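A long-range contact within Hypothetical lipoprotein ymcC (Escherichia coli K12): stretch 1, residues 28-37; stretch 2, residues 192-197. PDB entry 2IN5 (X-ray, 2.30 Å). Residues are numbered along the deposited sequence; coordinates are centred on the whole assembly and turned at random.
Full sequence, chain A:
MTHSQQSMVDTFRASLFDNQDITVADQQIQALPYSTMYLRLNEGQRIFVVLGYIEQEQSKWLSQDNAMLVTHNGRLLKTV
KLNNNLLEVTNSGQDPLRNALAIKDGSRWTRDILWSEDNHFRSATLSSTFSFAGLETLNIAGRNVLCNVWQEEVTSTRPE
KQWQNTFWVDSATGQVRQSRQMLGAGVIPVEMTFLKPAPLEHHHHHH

Stretch 1 (28-37) QIQALPYSTM
Stretch 2 (192-197) MTFLKP

Residues 28-37 meet residues 192-197 across a sequence gap of at least 155 residues, burying 471 Å² in all. Stretch 1 leaves a weakly bonded helical turn, where Leu32 N bonds to Ile29 O at 3.0 Å, runs through a loop at 32-35 (psi 127° at Leu32, -24° at Pro33, 164° at Tyr34, 144° at Ser35), and extends into a strand at Thr36 (-141/171) and Met37 (-155/154). Stretch 2 arrives as a strand (Met192 -134/134, Thr193 -125/118, Phe194 -92/111), then turns at Leu195 (-72/-44) and extends again at Lys196 (-82/117). The strands are antiparallel: Met37 and Phe194 form a non-hydrogen-bonded pair, CA to CA 4.5 Å, while Ser35 CA lies 5.1 Å from Lys196 CA. Leu195 N donates to Thr36 O (3.2 Å, 145° at the hydrogen), and Met37 CA approaches Thr193 O at 3.2 Å in a CA-H...O contact. Water 2 joins the same Thr36 carbonyl to the next residue of stretch 2, donating to Thr36 O (2.7 Å) and accepting from Lys196 N (3.3 Å).

Met37, a selenomethionine, and Phe194 share a face of the sheet. Phe194 is m (chi1 -52°, chi2 77°), which lays one ring face under Met37 CG. Met37 takes chi1 t (172°), an off-well chi2 of -136° and chi3 m (-65°); this path leaves SE oblique to the ring, 5.4 Å from the Phe194 centroid and 32° off its normal, and folds CE back to 3.7 Å from Phe194 CE2. The same Met37 CE reaches SE of selenomethionine Met192 at 3.8 Å. Met192 (m, t, m) starts sideways, but its end leads away.

Leu195 points toward stretch 1 with an m, m side chain (-64°, -51°). Its CB packs against Ile29 CG2 at 3.7 Å, and its CD2 comes within 3.4 Å of Met37 CA, so it spans the space between helical turn and strand. Ile29, also m, m, points toward it. Thr36 is p (57°), placing OG1 3.6 Å from Leu195 CB.

Lys196 stretches through three t angles (179°, 170°, 172°) before chi4 turns to p (47°). The extended chain lies along the loop: Lys196 CD is 3.5 Å from Tyr34 C and 3.6 Å from Ser35 N, and CE is 3.5 Å from Pro33 O. These contacts use the aliphatic stem against backbone. Ser35, m at -60°, holds OG 2.7 Å from water 1, which donates to Lys196 O at 2.8 Å and so bridges the stretches.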

ATOM      1  N   GLN A  28      -1.227  -6.075 -26.366  1.00 76.61           N
ATOM      2  CA  GLN A  28      -0.985  -4.994 -25.422  1.00 74.72           C
ATOM      3  C   GLN A  28      -0.844  -5.523 -23.995  1.00 72.40           C
ATOM      4  O   GLN A  28      -0.094  -4.968 -23.189  1.00 71.92           O
ATOM      5  CB  GLN A  28      -2.111  -3.955 -25.508  1.00 75.11           C
ATOM      6  CG  GLN A  28      -1.784  -2.773 -26.419  1.00 77.27           C
ATOM      7  CD  GLN A  28      -1.513  -3.174 -27.865  1.00 78.26           C
ATOM      8  OE1 GLN A  28      -2.434  -3.505 -28.615  1.00 78.33           O
ATOM      9  NE2 GLN A  28      -0.241  -3.151 -28.258  1.00 77.93           N
ATOM     10  N   ILE A  29      -1.561  -6.603 -23.692  1.00 69.67           N
ATOM     11  CA  ILE A  29      -1.508  -7.221 -22.372  1.00 67.04           C
ATOM     12  C   ILE A  29      -0.080  -7.708 -22.102  1.00 64.32           C
ATOM     13  O   ILE A  29       0.518  -7.369 -21.083  1.00 64.07           O
ATOM     14  CB  ILE A  29      -2.484  -8.435 -22.270  1.00 68.19           C
ATOM     15  CG1 ILE A  29      -3.935  -7.971 -22.447  1.00 67.60           C
ATOM     16  CG2 ILE A  29      -2.312  -9.142 -20.927  1.00 68.04           C
ATOM     17  CD1 ILE A  29      -4.410  -6.975 -21.400  1.00 67.64           C
ATOM     18  N   GLN A  30       0.466  -8.498 -23.019  1.00 60.39           N
ATOM     19  CA  GLN A  30       1.815  -9.015 -22.849  1.00 56.96           C
ATOM     20  C   GLN A  30       2.845  -7.896 -22.895  1.00 53.07           C
ATOM     21  O   GLN A  30       4.004  -8.090 -22.521  1.00 52.78           O
ATOM     22  CB  GLN A  30       2.125 -10.049 -23.930  1.00 59.83           C
ATOM     23  CG  GLN A  30       1.164 -11.225 -23.954  1.00 61.76           C
ATOM     24  CD  GLN A  30       1.469 -12.188 -25.081  1.00 63.73           C
ATOM     25  OE1 GLN A  30       1.519 -11.793 -26.249  1.00 63.66           O
ATOM     26  NE2 GLN A  30       1.677 -13.458 -24.741  1.00 63.84           N
ATOM     27  N   ALA A  31       2.416  -6.721 -23.347  1.00 48.50           N
ATOM     28  CA  ALA A  31       3.310  -5.570 -23.434  1.00 43.40           C
ATOM     29  C   ALA A  31       3.320  -4.753 -22.135  1.00 40.40           C
ATOM     30  O   ALA A  31       4.232  -3.956 -21.907  1.00 36.51           O
ATOM     31  CB  ALA A  31       2.911  -4.684 -24.620  1.00 42.06           C
ATOM     32  N   LEU A  32       2.306  -4.934 -21.290  1.00 38.16           N
ATOM     33  CA  LEU A  32       2.276  -4.205 -20.024  1.00 37.33           C
ATOM     34  C   LEU A  32       3.402  -4.747 -19.145  1.00 36.58           C
ATOM     35  O   LEU A  32       3.518  -5.956 -18.931  1.00 33.61           O
ATOM     36  CB  LEU A  32       0.921  -4.351 -19.335  1.00 36.56           C
ATOM     37  CG  LEU A  32      -0.206  -3.573 -20.030  1.00 37.25           C
ATOM     38  CD1 LEU A  32      -1.492  -3.762 -19.263  1.00 37.07           C
ATOM     39  CD2 LEU A  32       0.132  -2.093 -20.118  1.00 35.35           C
ATOM     40  N   PRO A  33       4.257  -3.847 -18.639  1.00 36.14           N
ATOM     41  CA  PRO A  33       5.396  -4.199 -17.789  1.00 35.80           C
ATOM     42  C   PRO A  33       5.038  -4.772 -16.417  1.00 36.59           C
ATOM     43  O   PRO A  33       5.826  -5.514 -15.827  1.00 39.42           O
ATOM     44  CB  PRO A  33       6.176  -2.891 -17.714  1.00 33.74           C
ATOM     45  CG  PRO A  33       5.092  -1.866 -17.744  1.00 36.78           C
ATOM     46  CD  PRO A  33       4.125  -2.386 -18.781  1.00 35.16           C
ATOM     47  N   TYR A  34       3.841  -4.452 -15.931  1.00 35.28           N
ATOM     48  CA  TYR A  34       3.377  -4.925 -14.629  1.00 33.59           C
ATOM     49  C   TYR A  34       2.243  -5.934 -14.698  1.00 32.43           C
ATOM     50  O   TYR A  34       1.581  -6.078 -15.722  1.00 32.95           O
ATOM     51  CB  TYR A  34       2.945  -3.732 -13.773  1.00 35.78           C
ATOM     52  CG  TYR A  34       2.200  -2.678 -14.554  1.00 37.41           C
ATOM     53  CD1 TYR A  34       0.880  -2.877 -14.958  1.00 36.84           C
ATOM     54  CD2 TYR A  34       2.837  -1.497 -14.935  1.00 37.39           C
ATOM     55  CE1 TYR A  34       0.218  -1.920 -15.726  1.00 40.00           C
ATOM     56  CE2 TYR A  34       2.184  -0.542 -15.698  1.00 38.24           C
ATOM     57  CZ  TYR A  34       0.881  -0.757 -16.091  1.00 39.19           C
ATOM     58  OH  TYR A  34       0.245   0.196 -16.852  1.00 46.53           O
ATOM     59  N   SER A  35       2.031  -6.621 -13.581  1.00 30.23           N
ATOM     60  CA  SER A  35       0.999  -7.635 -13.449  1.00 28.66           C
ATOM     61  C   SER A  35      -0.412  -7.068 -13.541  1.00 26.41           C
ATOM     62  O   SER A  35      -0.687  -5.962 -13.083  1.00 26.23           O
ATOM     63  CB  SER A  35       1.188  -8.385 -12.125  1.00 28.96           C
ATOM     64  OG  SER A  35       2.458  -9.018 -12.093  1.00 28.07           O
ATOM     65  N   THR A  36      -1.305  -7.834 -14.151  1.00 25.86           N
ATOM     66  CA  THR A  36      -2.679  -7.399 -14.309  1.00 26.52           C
ATOM     67  C   THR A  36      -3.583  -8.591 -14.103  1.00 27.15           C
ATOM     68  O   THR A  36      -3.111  -9.718 -14.016  1.00 26.22           O
ATOM     69  CB  THR A  36      -2.911  -6.764 -15.703  1.00 27.04           C
ATOM     70  OG1 THR A  36      -2.565  -7.700 -16.732  1.00 27.34           O
ATOM     71  CG2 THR A  36      -2.049  -5.517 -15.864  1.00 25.94           C
HETATM   72  N   MSE A  37      -4.881  -8.344 -14.035  1.00 29.63           N
HETATM   73  CA  MSE A  37      -5.838  -9.403 -13.776  1.00 32.29           C
HETATM   74  C   MSE A  37      -7.255  -9.109 -14.323  1.00 33.52           C
HETATM   75  O   MSE A  37      -7.649  -7.950 -14.494  1.00 32.86           O
HETATM   76  CB  MSE A  37      -5.891  -9.587 -12.256  1.00 35.50           C
HETATM   77  CG  MSE A  37      -6.971 -10.507 -11.738  1.00 43.10           C
HETATM   78 SE   MSE A  37      -7.852  -9.730 -10.187  1.00 54.45          SE
HETATM   79  CE  MSE A  37      -6.353  -9.729  -8.965  1.00 48.11           C
HETATM   80  N   MSE A 192     -10.916 -14.782 -10.834  1.00 34.14           N
HETATM   81  CA  MSE A 192      -9.737 -13.991 -11.146  1.00 34.35           C
HETATM   82  C   MSE A 192      -8.796 -14.719 -12.095  1.00 33.83           C
HETATM   83  O   MSE A 192      -8.505 -15.902 -11.908  1.00 32.30           O
HETATM   84  CB  MSE A 192      -8.985 -13.637  -9.867  1.00 36.14           C
HETATM   85  CG  MSE A 192      -9.830 -12.880  -8.865  1.00 41.49           C
HETATM   86 SE   MSE A 192      -8.786 -12.238  -7.377  1.00 50.73          SE
HETATM   87  CE  MSE A 192      -8.883 -13.850  -6.315  1.00 43.09           C
ATOM     88  N   THR A 193      -8.334 -14.004 -13.117  1.00 32.03           N
ATOM     89  CA  THR A 193      -7.410 -14.560 -14.094  1.00 31.75           C
ATOM     90  C   THR A 193      -6.196 -13.638 -14.131  1.00 31.66           C
ATOM     91  O   THR A 193      -6.310 -12.455 -14.448  1.00 32.86           O
ATOM     92  CB  THR A 193      -8.056 -14.662 -15.504  1.00 30.59           C
ATOM     93  OG1 THR A 193      -9.180 -15.548 -15.451  1.00 32.97           O
ATOM     94  CG2 THR A 193      -7.057 -15.220 -16.513  1.00 31.17           C
ATOM     95  N   PHE A 194      -5.037 -14.183 -13.783  1.00 31.02           N
ATOM     96  CA  PHE A 194      -3.810 -13.403 -13.754  1.00 31.70           C
ATOM     97  C   PHE A 194      -3.093 -13.511 -15.079  1.00 33.60           C
ATOM     98  O   PHE A 194      -2.576 -14.564 -15.431  1.00 34.19           O
ATOM     99  CB  PHE A 194      -2.949 -13.886 -12.597  1.00 27.83           C
ATOM    100  CG  PHE A 194      -3.686 -13.916 -11.306  1.00 24.32           C
ATOM    101  CD1 PHE A 194      -4.578 -14.940 -11.031  1.00 25.10           C
ATOM    102  CD2 PHE A 194      -3.562 -12.877 -10.402  1.00 26.26           C
ATOM    103  CE1 PHE A 194      -5.346 -14.927  -9.872  1.00 23.66           C
ATOM    104  CE2 PHE A 194      -4.327 -12.851  -9.233  1.00 25.66           C
ATOM    105  CZ  PHE A 194      -5.217 -13.875  -8.972  1.00 25.43           C
ATOM    106  N   LEU A 195      -3.078 -12.396 -15.803  1.00 37.33           N
ATOM    107  CA  LEU A 195      -2.506 -12.316 -17.135  1.00 40.38           C
ATOM    108  C   LEU A 195      -1.003 -12.365 -17.289  1.00 41.89           C
ATOM    109  O   LEU A 195      -0.496 -13.044 -18.180  1.00 42.74           O
ATOM    110  CB  LEU A 195      -3.019 -11.065 -17.848  1.00 41.81           C
ATOM    111  CG  LEU A 195      -4.515 -10.927 -18.158  1.00 44.57           C
ATOM    112  CD1 LEU A 195      -5.050 -12.169 -18.861  1.00 44.39           C
ATOM    113  CD2 LEU A 195      -5.261 -10.699 -16.880  1.00 44.81           C
ATOM    114  N   LYS A 196      -0.281 -11.639 -16.451  1.00 43.56           N
ATOM    115  CA  LYS A 196       1.163 -11.640 -16.589  1.00 45.67           C
ATOM    116  C   LYS A 196       1.777 -12.856 -15.924  1.00 48.55           C
ATOM    117  O   LYS A 196       1.663 -13.045 -14.714  1.00 49.20           O
ATOM    118  CB  LYS A 196       1.742 -10.358 -16.017  1.00 44.84           C
ATOM    119  CG  LYS A 196       3.229 -10.286 -16.097  1.00 41.88           C
ATOM    120  CD  LYS A 196       3.691  -8.903 -15.740  1.00 40.36           C
ATOM    121  CE  LYS A 196       5.173  -8.905 -15.629  1.00 41.02           C
ATOM    122  NZ  LYS A 196       5.693  -9.610 -16.824  1.00 45.55           N
ATOM    123  N   PRO A 197       2.430 -13.712 -16.722  1.00 50.77           N
ATOM    124  CA  PRO A 197       3.081 -14.940 -16.265  1.00 52.39           C
ATOM    125  C   PRO A 197       4.421 -14.674 -15.605  1.00 53.87           C
ATOM    126  O   PRO A 197       5.184 -13.831 -16.062  1.00 53.99           O
ATOM    127  CB  PRO A 197       3.223 -15.739 -17.551  1.00 52.38           C
ATOM    128  CG  PRO A 197       3.527 -14.668 -18.547  1.00 51.88           C
ATOM    129  CD  PRO A 197       2.518 -13.594 -18.191  1.00 52.14           C
TER
HETATM  130  O   HOH W   1       2.774 -11.630 -12.586  1.00 28.70           O
HETATM  131  O   HOH W   2      -0.784 -10.948 -13.281  1.00 30.92           O